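Local coordinates for putative metal resistance protein (PDB 6C29), which probably acts as a protein-disulfide reductase, its N-terminal periplasmic part, a tandem immunoglobulin-fold domain, priming the disulfide isomerase ScsC, at residues W71-A76 with K147-S152; S152-A157 with D234-Q239; S170-Q175 with K201-S206; N182-P187 with S228-D233. All blocks are in the same frame, centred on the assembly; numbering follows the deposited sequence.

Interaction 1: W71-A76 with K147-S152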
# COMPACT_ATOMS: atom_id res chain seq x y z
N TRP A 71 -0.26 -4.79 0.71
CA TRP A 71 0.07 -3.64 -0.10
C TRP A 71 1.42 -3.82 -0.77
O TRP A 71 2.44 -3.90 -0.08
CB TRP A 71 0.10 -2.38 0.74
CG TRP A 71 -1.24 -1.99 1.29
CD1 TRP A 71 -1.76 -2.34 2.48
CD2 TRP A 71 -2.22 -1.16 0.64
NE1 TRP A 71 -3.02 -1.79 2.63
CE2 TRP A 71 -3.32 -1.07 1.51
CE3 TRP A 71 -2.28 -0.52 -0.60
CZ2 TRP A 71 -4.47 -0.34 1.16
CZ3 TRP A 71 -3.40 0.22 -0.92
CH2 TRP A 71 -4.49 0.28 -0.06
N PRO A 72 1.47 -3.88 -2.09
CA PRO A 72 2.76 -3.91 -2.76
C PRO A 72 3.58 -2.70 -2.41
O PRO A 72 3.04 -1.63 -2.08
CB PRO A 72 2.38 -3.95 -4.25
CG PRO A 72 1.00 -4.59 -4.23
CD PRO A 72 0.35 -4.00 -3.04
N SER A 73 4.89 -2.88 -2.46
CA SER A 73 5.79 -1.81 -2.11
C SER A 73 5.46 -0.58 -2.96
O SER A 73 5.38 -0.71 -4.19
CB SER A 73 7.24 -2.27 -2.30
OG SER A 73 8.11 -1.42 -1.63
N PRO A 74 5.28 0.61 -2.36
CA PRO A 74 4.81 1.77 -3.14
C PRO A 74 5.92 2.57 -3.79
O PRO A 74 7.11 2.30 -3.60
CB PRO A 74 4.09 2.62 -2.08
CG PRO A 74 4.96 2.39 -0.85
CD PRO A 74 5.33 0.93 -0.91
N SER A 75 5.51 3.57 -4.55
CA SER A 75 6.40 4.54 -5.12
C SER A 75 5.95 5.94 -4.69
O SER A 75 4.81 6.11 -4.25
CB SER A 75 6.40 4.42 -6.65
OG SER A 75 6.89 3.16 -7.04
N ALA A 76 6.83 6.92 -4.86
CA ALA A 76 6.51 8.30 -4.54
C ALA A 76 6.47 9.14 -5.79
O ALA A 76 7.24 8.91 -6.72
CB ALA A 76 7.51 8.87 -3.54
N LYS A 147 6.11 -8.82 -4.29
CA LYS A 147 6.27 -7.36 -4.34
C LYS A 147 5.85 -6.68 -3.03
O LYS A 147 5.97 -5.46 -2.90
CB LYS A 147 5.46 -6.80 -5.50
CG LYS A 147 5.86 -7.37 -6.87
CD LYS A 147 4.98 -6.85 -8.00
CE LYS A 147 5.44 -7.38 -9.37
NZ LYS A 147 5.22 -8.84 -9.49
N VAL A 148 5.34 -7.46 -2.09
CA VAL A 148 4.88 -6.95 -0.80
C VAL A 148 6.03 -6.87 0.20
O VAL A 148 6.82 -7.84 0.31
CB VAL A 148 3.73 -7.81 -0.27
CG1 VAL A 148 3.25 -7.35 1.12
CG2 VAL A 148 2.55 -7.79 -1.30
N PRO A 149 6.18 -5.74 0.91
CA PRO A 149 7.25 -5.66 1.90
C PRO A 149 7.19 -6.76 2.96
O PRO A 149 6.10 -7.22 3.31
CB PRO A 149 7.05 -4.29 2.51
CG PRO A 149 6.35 -3.47 1.45
CD PRO A 149 5.40 -4.50 0.88
N VAL A 150 8.35 -7.23 3.40
CA VAL A 150 8.44 -8.24 4.46
C VAL A 150 8.90 -7.62 5.75
O VAL A 150 9.34 -6.49 5.76
CB VAL A 150 9.36 -9.39 4.05
CG1 VAL A 150 8.68 -10.15 2.89
CG2 VAL A 150 10.70 -8.92 3.69
N THR A 151 8.76 -8.35 6.85
CA THR A 151 8.96 -7.76 8.17
C THR A 151 10.32 -8.13 8.75
O THR A 151 10.60 -7.86 9.90
CB THR A 151 7.86 -8.20 9.15
OG1 THR A 151 7.79 -9.63 9.13
CG2 THR A 151 6.52 -7.59 8.74
N SER A 152 11.18 -8.72 7.95
CA SER A 152 12.55 -8.94 8.39
C SER A 152 13.50 -8.68 7.26
O SER A 152 13.10 -8.57 6.09
CB SER A 152 12.75 -10.36 8.94
OG SER A 152 12.53 -11.30 7.93
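S73 and P149 form the close part of this contact, where a loop at residues 71-76 meets the irregular chain at 147-152. The amide of S73 donates to the carbonyl of K147, N to O 2.8 Å, in an almost straight bond (168° at the hydrogen). Next to it the pyrrolidine ring of P149 fits against the loop: its CD lies 3.2 Å from W71 O, and its CG is 4.0 Å from S73 CB. Proline suits this spot because its ring carbons can lie directly against a carbonyl and a small serine. V148 adds one methyl, CG1, 3.7 Å from W71 O. The first segment belongs to the N-terminal DsbD-like domain, and the second to the linker that follows helix 137-145 and leads into strand 155-163, so the bond ties a loop of the first immunoglobulin-fold unit to the passage between the two. S73 OG, turned anti to its backbone N (chi1 -164°), is hydrogen-bonded to S237 OG on strand 236-243, while the indole of W71 leaves the linker for the rings of W69 and F93. The looser side is at the K147 side chain: P72 CB stays 4.4 Å from K147 CB, and the exposed lysine chain runs off from the loop, its NZ hydrogen-bonded to Q143 O on the preceding helix.

Interaction 2: S152-A157 with D234-Q239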
# COMPACT_ATOMS: atom_id res chain seq x y z
N SER A 152 11.18 -8.72 7.95
CA SER A 152 12.55 -8.94 8.39
C SER A 152 13.50 -8.68 7.26
O SER A 152 13.10 -8.57 6.09
CB SER A 152 12.75 -10.36 8.94
OG SER A 152 12.53 -11.30 7.93
N GLY A 153 14.77 -8.54 7.63
CA GLY A 153 15.84 -8.26 6.70
C GLY A 153 16.02 -6.77 6.45
O GLY A 153 15.26 -5.90 6.92
N LEU A 154 17.05 -6.51 5.67
CA LEU A 154 17.49 -5.16 5.24
C LEU A 154 18.00 -4.29 6.38
O LEU A 154 19.09 -3.73 6.25
CB LEU A 154 16.39 -4.41 4.47
CG LEU A 154 16.92 -3.13 3.77
CD1 LEU A 154 18.06 -3.46 2.82
CD2 LEU A 154 15.81 -2.39 3.08
N ILE A 155 17.22 -4.09 7.45
CA ILE A 155 17.70 -3.26 8.55
C ILE A 155 17.92 -4.08 9.80
O ILE A 155 17.21 -5.06 10.06
CB ILE A 155 16.74 -2.11 8.85
CG1 ILE A 155 15.40 -2.64 9.35
CG2 ILE A 155 16.58 -1.20 7.60
CD1 ILE A 155 14.61 -1.60 9.97
N SER A 156 18.91 -3.67 10.58
CA SER A 156 19.22 -4.33 11.85
C SER A 156 18.94 -3.47 13.09
O SER A 156 18.94 -4.00 14.21
CB SER A 156 20.68 -4.77 11.86
OG SER A 156 21.54 -3.71 11.55
N ALA A 157 18.73 -2.18 12.91
CA ALA A 157 18.38 -1.29 14.02
C ALA A 157 17.67 -0.05 13.51
O ALA A 157 17.95 0.43 12.40
CB ALA A 157 19.60 -0.90 14.81
N ASP A 234 18.07 -1.99 -3.24
CA ASP A 234 18.57 -3.17 -3.96
C ASP A 234 17.46 -4.18 -4.23
O ASP A 234 17.68 -5.39 -4.17
CB ASP A 234 19.70 -3.81 -3.17
CG ASP A 234 20.92 -2.90 -3.08
OD1 ASP A 234 21.23 -2.22 -4.08
OD2 ASP A 234 21.51 -2.81 -1.99
N GLY A 235 16.26 -3.69 -4.50
CA GLY A 235 15.16 -4.58 -4.83
C GLY A 235 14.52 -5.31 -3.65
O GLY A 235 13.64 -6.16 -3.85
N TYR A 236 14.96 -4.98 -2.44
CA TYR A 236 14.38 -5.50 -1.22
C TYR A 236 13.50 -4.47 -0.59
O TYR A 236 13.82 -3.30 -0.64
CB TYR A 236 15.47 -5.91 -0.24
CG TYR A 236 15.07 -6.89 0.84
CD1 TYR A 236 14.45 -6.47 2.02
CD2 TYR A 236 15.34 -8.24 0.69
CE1 TYR A 236 14.09 -7.40 3.05
CE2 TYR A 236 15.00 -9.17 1.68
CZ TYR A 236 14.38 -8.74 2.85
OH TYR A 236 14.07 -9.68 3.80
N SER A 237 12.41 -4.91 0.02
CA SER A 237 11.47 -4.02 0.65
C SER A 237 11.11 -4.51 2.03
O SER A 237 10.60 -5.61 2.17
CB SER A 237 10.22 -3.91 -0.21
OG SER A 237 9.30 -3.02 0.36
N ARG A 238 11.32 -3.66 3.04
CA ARG A 238 11.14 -3.99 4.45
C ARG A 238 10.14 -3.06 5.10
O ARG A 238 10.30 -1.84 5.07
CB ARG A 238 12.49 -3.89 5.17
CG ARG A 238 12.48 -3.87 6.69
CD ARG A 238 12.02 -5.17 7.36
NE ARG A 238 11.75 -4.97 8.78
CZ ARG A 238 12.64 -5.12 9.74
NH1 ARG A 238 13.87 -5.51 9.48
NH2 ARG A 238 12.27 -4.88 10.98
N GLN A 239 9.13 -3.67 5.72
CA GLN A 239 8.17 -3.01 6.57
C GLN A 239 8.70 -2.94 7.99
O GLN A 239 9.09 -3.97 8.56
CB GLN A 239 6.86 -3.79 6.52
CG GLN A 239 5.85 -3.37 7.56
CD GLN A 239 5.28 -1.99 7.32
OE1 GLN A 239 4.96 -1.62 6.20
NE2 GLN A 239 5.14 -1.21 8.38
O HOH W 1 14.75 -5.56 12.44
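R238 and Y236, alternate residues of one strand whose CB atoms both point at the 152-157 segment, grip its backbone through their polar ends. The arginine starts extended, CG anti to the backbone N (chi1 166°), then bends at chi2 (67°), and its NH1 reaches G153 O at 2.9 Å. That acceptor lies in the guanidinium plane and also receives the amide of I155, I155 N to G153 O 2.7 Å, which closes a gamma turn about L154; both donors approach the carbonyl from the same face. Within its own strand, R238 NE donates to Q239 O at 2.9 Å, so two bonds fix the rotation of the planar group. Its two faces are covered as well: I155 CG1 lies over one, 3.3 Å from R238 NH1, and S152 CA over the other. I155 CG1 sits between its own backbone N and carbonyl carbon (chi1 65°), and the isoleucine chain crosses the arginine at about a right angle. An apolar arm such as CG1-CD1 suits the face of the flat cation, whose N-H groups point outward in the plane. The phenol of Y236 donates to S152 O, OH to O 2.7 Å, with that oxygen at the ring edge; Y236 OH also lies 3.7 Å from CA of G153, which has no side chain to obstruct it. L154 CB touches Y236 CD1 at 3.7 Å. Backbone bonds carry L154 on to E174 and R238 on to V231, so the contact spans the outermost strands 155-163 and 236-243 of two different sheets of the second immunoglobulin-fold unit.

Interaction 3: S170-Q175 with K201-S206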
# COMPACT_ATOMS: atom_id res chain seq x y z
N SER A 170 17.17 7.01 12.33
CA SER A 170 18.48 6.47 12.09
C SER A 170 18.31 4.98 11.87
O SER A 170 17.77 4.29 12.74
CB SER A 170 19.41 6.76 13.27
OG SER A 170 20.56 5.94 13.23
N LEU A 171 18.72 4.51 10.70
CA LEU A 171 18.49 3.13 10.27
C LEU A 171 19.81 2.48 9.91
O LEU A 171 20.57 3.00 9.09
CB LEU A 171 17.55 3.09 9.06
CG LEU A 171 16.23 3.84 9.23
CD1 LEU A 171 15.42 3.82 7.95
CD2 LEU A 171 15.40 3.23 10.34
N GLN A 172 20.07 1.33 10.49
CA GLN A 172 21.29 0.59 10.22
C GLN A 172 21.02 -0.55 9.25
O GLN A 172 20.11 -1.35 9.47
CB GLN A 172 21.88 0.03 11.50
CG GLN A 172 23.17 -0.73 11.23
CD GLN A 172 23.77 -1.34 12.49
OE1 GLN A 172 23.07 -2.01 13.27
NE2 GLN A 172 25.06 -1.14 12.69
N ARG A 173 21.79 -0.61 8.18
CA ARG A 173 21.65 -1.70 7.23
C ARG A 173 22.21 -2.98 7.85
O ARG A 173 23.23 -2.95 8.50
CB ARG A 173 22.36 -1.38 5.94
CG ARG A 173 21.96 -2.34 4.82
CD ARG A 173 22.43 -1.93 3.45
NE ARG A 173 22.26 -3.03 2.50
CZ ARG A 173 21.71 -2.93 1.29
NH1 ARG A 173 21.25 -1.78 0.86
NH2 ARG A 173 21.61 -4.01 0.53
N GLU A 174 21.51 -4.10 7.69
CA GLU A 174 21.90 -5.36 8.34
C GLU A 174 23.24 -5.86 7.81
O GLU A 174 24.15 -6.23 8.57
CB GLU A 174 20.83 -6.43 8.11
CG GLU A 174 21.11 -7.74 8.85
CD GLU A 174 20.13 -8.86 8.54
OE1 GLU A 174 19.01 -8.59 8.05
OE2 GLU A 174 20.49 -10.03 8.80
N GLN A 175 23.33 -5.87 6.50
CA GLN A 175 24.49 -6.30 5.76
C GLN A 175 24.81 -5.32 4.63
O GLN A 175 23.91 -4.91 3.88
CB GLN A 175 24.27 -7.69 5.19
CG GLN A 175 25.54 -8.28 4.69
CD GLN A 175 25.34 -9.62 4.02
OE1 GLN A 175 24.36 -10.33 4.28
NE2 GLN A 175 26.27 -9.96 3.13
N LYS A 201 25.62 7.03 4.61
CA LYS A 201 27.06 6.78 4.55
C LYS A 201 27.33 5.41 5.13
O LYS A 201 26.92 5.11 6.26
CB LYS A 201 27.85 7.85 5.29
CG LYS A 201 29.33 7.66 5.02
CD LYS A 201 30.21 8.73 5.59
CE LYS A 201 31.62 8.56 5.03
NZ LYS A 201 32.51 9.65 5.50
N GLY A 202 27.94 4.56 4.33
CA GLY A 202 28.17 3.19 4.76
C GLY A 202 26.85 2.53 5.11
O GLY A 202 25.89 2.62 4.32
N ASP A 203 26.78 1.90 6.28
CA ASP A 203 25.56 1.19 6.68
C ASP A 203 24.55 2.05 7.43
O ASP A 203 23.55 1.54 7.91
CB ASP A 203 25.92 -0.02 7.53
CG ASP A 203 26.47 0.33 8.90
OD1 ASP A 203 26.64 1.52 9.24
OD2 ASP A 203 26.74 -0.62 9.67
N HIS A 204 24.79 3.36 7.48
CA HIS A 204 23.96 4.29 8.22
C HIS A 204 23.11 5.15 7.30
O HIS A 204 23.62 5.80 6.37
CB HIS A 204 24.84 5.17 9.10
CG HIS A 204 24.09 6.23 9.83
ND1 HIS A 204 23.18 5.96 10.82
CD2 HIS A 204 24.11 7.57 9.69
CE1 HIS A 204 22.65 7.09 11.25
NE2 HIS A 204 23.21 8.09 10.58
N LEU A 205 21.80 5.11 7.54
CA LEU A 205 20.84 5.95 6.83
C LEU A 205 20.12 6.89 7.80
O LEU A 205 19.50 6.44 8.75
CB LEU A 205 19.85 5.04 6.11
CG LEU A 205 18.66 5.70 5.40
CD1 LEU A 205 19.09 6.63 4.34
CD2 LEU A 205 17.74 4.66 4.81
N SER A 206 20.22 8.18 7.54
CA SER A 206 19.53 9.19 8.32
C SER A 206 18.37 9.74 7.49
O SER A 206 18.51 9.98 6.29
CB SER A 206 20.48 10.32 8.72
OG SER A 206 19.79 11.33 9.44
O HOH W 2 25.82 -3.23 9.71
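L171 and L205 face each other as a hydrogen-bonded antiparallel pair, flanked by the non-hydrogen-bonded pairs S170-S206 and Q172-H204; the strand directions differ by 156°. Strands 166-173 and 204-213 are the two middle strands of the four-stranded sheet in the second immunoglobulin-fold unit. Both L171 N to L205 O and L205 N to L171 O measure 2.9 Å, and R173 N to D203 O, 2.8 Å, continues the ladder into a type II' turn from K201 to H204. G202 suits the positive phi of this turn. The two leucines lie alongside one another, L171 CD1 4.0 Å from L205 CD2, as suits a buried face, with L198 beside L205. On the other face S170 OG meets the edge of the H204 ring, 3.1 Å from CE1 and in its plane. Q172 extends beside D203, but Q172 NE2 to D203 OD2 is a weak bond at 3.5 Å; Q172 OE1 has its stronger partner in S156 OG. R173 runs extended out to its guanidinium, where salt bridges to D233 and D234 hold the two terminal nitrogens and NE donates to Q175 O at 2.9 Å, an acceptor lying in the guanidinium plane.

Interaction 4: N182-P187 with S228-D233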
# COMPACT_ATOMS: atom_id res chain seq x y z
N ASN A 182 14.94 4.19 -0.51
CA ASN A 182 13.75 5.01 -0.46
C ASN A 182 13.02 4.65 0.81
O ASN A 182 13.19 3.55 1.35
CB ASN A 182 12.83 4.78 -1.67
CG ASN A 182 13.36 5.44 -2.89
OD1 ASN A 182 13.29 6.66 -3.03
ND2 ASN A 182 13.91 4.65 -3.79
N ILE A 183 12.19 5.58 1.28
CA ILE A 183 11.35 5.37 2.44
C ILE A 183 9.95 5.94 2.18
O ILE A 183 9.79 7.01 1.57
CB ILE A 183 11.97 5.96 3.71
CG1 ILE A 183 11.20 5.49 4.95
CG2 ILE A 183 12.00 7.45 3.63
CD1 ILE A 183 11.98 5.74 6.26
N TYR A 184 8.96 5.21 2.66
CA TYR A 184 7.55 5.52 2.51
C TYR A 184 6.91 5.40 3.87
O TYR A 184 6.91 4.33 4.46
CB TYR A 184 6.91 4.56 1.51
CG TYR A 184 7.71 4.48 0.24
CD1 TYR A 184 7.58 5.45 -0.72
CD2 TYR A 184 8.57 3.44 0.01
CE1 TYR A 184 8.34 5.42 -1.89
CE2 TYR A 184 9.32 3.36 -1.15
CZ TYR A 184 9.20 4.36 -2.11
OH TYR A 184 9.93 4.31 -3.28
N LEU A 185 6.38 6.50 4.39
CA LEU A 185 5.90 6.52 5.78
C LEU A 185 4.39 6.61 5.90
O LEU A 185 3.73 7.24 5.10
CB LEU A 185 6.54 7.70 6.53
CG LEU A 185 8.04 7.62 6.71
CD1 LEU A 185 8.77 8.57 5.80
CD2 LEU A 185 8.39 7.89 8.10
N ASP A 186 3.86 5.97 6.96
CA ASP A 186 2.47 6.06 7.37
C ASP A 186 2.35 7.09 8.50
O ASP A 186 2.79 6.83 9.62
CB ASP A 186 1.97 4.71 7.89
CG ASP A 186 2.10 3.60 6.84
OD1 ASP A 186 1.29 3.59 5.91
OD2 ASP A 186 2.98 2.74 6.97
N PRO A 187 1.73 8.25 8.24
CA PRO A 187 1.60 9.24 9.33
C PRO A 187 0.55 8.85 10.34
O PRO A 187 -0.43 8.15 10.00
CB PRO A 187 1.22 10.53 8.60
CG PRO A 187 0.59 10.10 7.30
CD PRO A 187 1.15 8.72 6.97
N SER A 228 5.61 3.63 11.44
CA SER A 228 5.38 2.59 10.44
C SER A 228 5.87 3.12 9.12
O SER A 228 5.52 4.26 8.72
CB SER A 228 3.89 2.23 10.37
OG SER A 228 3.60 1.37 9.27
N PHE A 229 6.70 2.34 8.43
CA PHE A 229 7.22 2.75 7.15
C PHE A 229 7.74 1.53 6.41
O PHE A 229 7.96 0.48 6.99
CB PHE A 229 8.30 3.84 7.30
CG PHE A 229 9.51 3.43 8.07
CD1 PHE A 229 10.59 2.83 7.45
CD2 PHE A 229 9.59 3.70 9.41
CE1 PHE A 229 11.73 2.49 8.17
CE2 PHE A 229 10.74 3.37 10.14
CZ PHE A 229 11.80 2.77 9.52
N VAL A 230 7.91 1.73 5.11
CA VAL A 230 8.58 0.80 4.24
C VAL A 230 9.89 1.45 3.80
O VAL A 230 9.91 2.59 3.37
CB VAL A 230 7.70 0.45 3.05
CG1 VAL A 230 8.49 -0.33 1.98
CG2 VAL A 230 6.44 -0.29 3.53
N VAL A 231 10.99 0.72 3.92
CA VAL A 231 12.26 1.14 3.38
C VAL A 231 12.69 0.12 2.34
O VAL A 231 12.50 -1.09 2.54
CB VAL A 231 13.31 1.31 4.51
CG1 VAL A 231 13.45 0.04 5.38
CG2 VAL A 231 14.66 1.70 3.95
N THR A 232 13.21 0.61 1.22
CA THR A 232 13.64 -0.24 0.13
C THR A 232 15.07 0.07 -0.24
O THR A 232 15.52 1.21 -0.08
CB THR A 232 12.76 -0.06 -1.10
OG1 THR A 232 12.93 1.25 -1.65
CG2 THR A 232 11.27 -0.29 -0.76
N ASP A 233 15.78 -0.93 -0.75
CA ASP A 233 17.09 -0.77 -1.37
C ASP A 233 17.40 -2.09 -2.09
O ASP A 233 17.02 -3.15 -1.61
CB ASP A 233 18.17 -0.42 -0.36
CG ASP A 233 19.38 0.21 -0.99
OD1 ASP A 233 19.33 0.60 -2.16
OD2 ASP A 233 20.37 0.33 -0.27
O HOH W 3 15.01 1.73 -3.27
O HOH W 4 11.22 1.86 -3.68
O HOH W 5 4.62 6.86 11.40
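I183-L185 runs antiparallel to F229-V231, with strand axes 4.6 Å apart and directions differing by 167°, and paired amides and carbonyls such as Y184 N to V230 O and V230 N to Y184 O, each 2.9 Å, lace the backbones together. Side chains alternate between two faces. On one, F229 takes I183 CD1 over the face of its ring, a CH-pi contact with the methyl 3.9 Å from the ring centroid and 29° off the normal. The phenyl's CG lies between its backbone N and carbonyl carbon (chi1 62°), and L185 runs alongside, its CG 3.8 Å from F229 CB. Isoleucine, leucine and phenylalanine suit this face because it is turned inward, toward L169, L171, P196 and L198: the interior of the beta sandwich that makes up the second immunoglobulin-fold unit. The opposite face carries Y184 and V230 and is more polar at its two ends. Toward one end the tyrosine ring presents its edge to T232 CG2, 4.2 Å from Y184 CE2, and a water joins Y184 OH to T232 OG1; a second water links that threonine oxygen to N182 ND2. Threonine serves both needs, with a methyl for the ring and a hydroxyl for the waters. Toward the other end S228 OG donates to D186 OD2 at 2.7 Å, meeting the carboxylate from above its plane. OD2 also forms a salt bridge with R47, and OD1 is hydrogen-bonded to S48 OG, so this strand reaches residues of the N-terminal DsbD-like domain.

Interaction 4 is the buried contact and interaction 3 partly so; both are antiparallel strand pairings with apolar side chains turned inward, where L171 of one meets F229 of the other across the sandwich. Interactions 1 and 2 lie nearer the surface and set irregular chain against a loop (1) or a strand (2), with side-chain or single backbone bonds in place of a ladder. They share S152 along one linker, which is also bonded to strand 236-243, through V150 O to Q239 N. Strand 236-243 in turn pairs with strand 226-233 of interaction 4, through R238 N to V231 O. Interaction 3 thus joins interaction 4 by apolar contact inside the sandwich but by charge, through R173, at the strand ends.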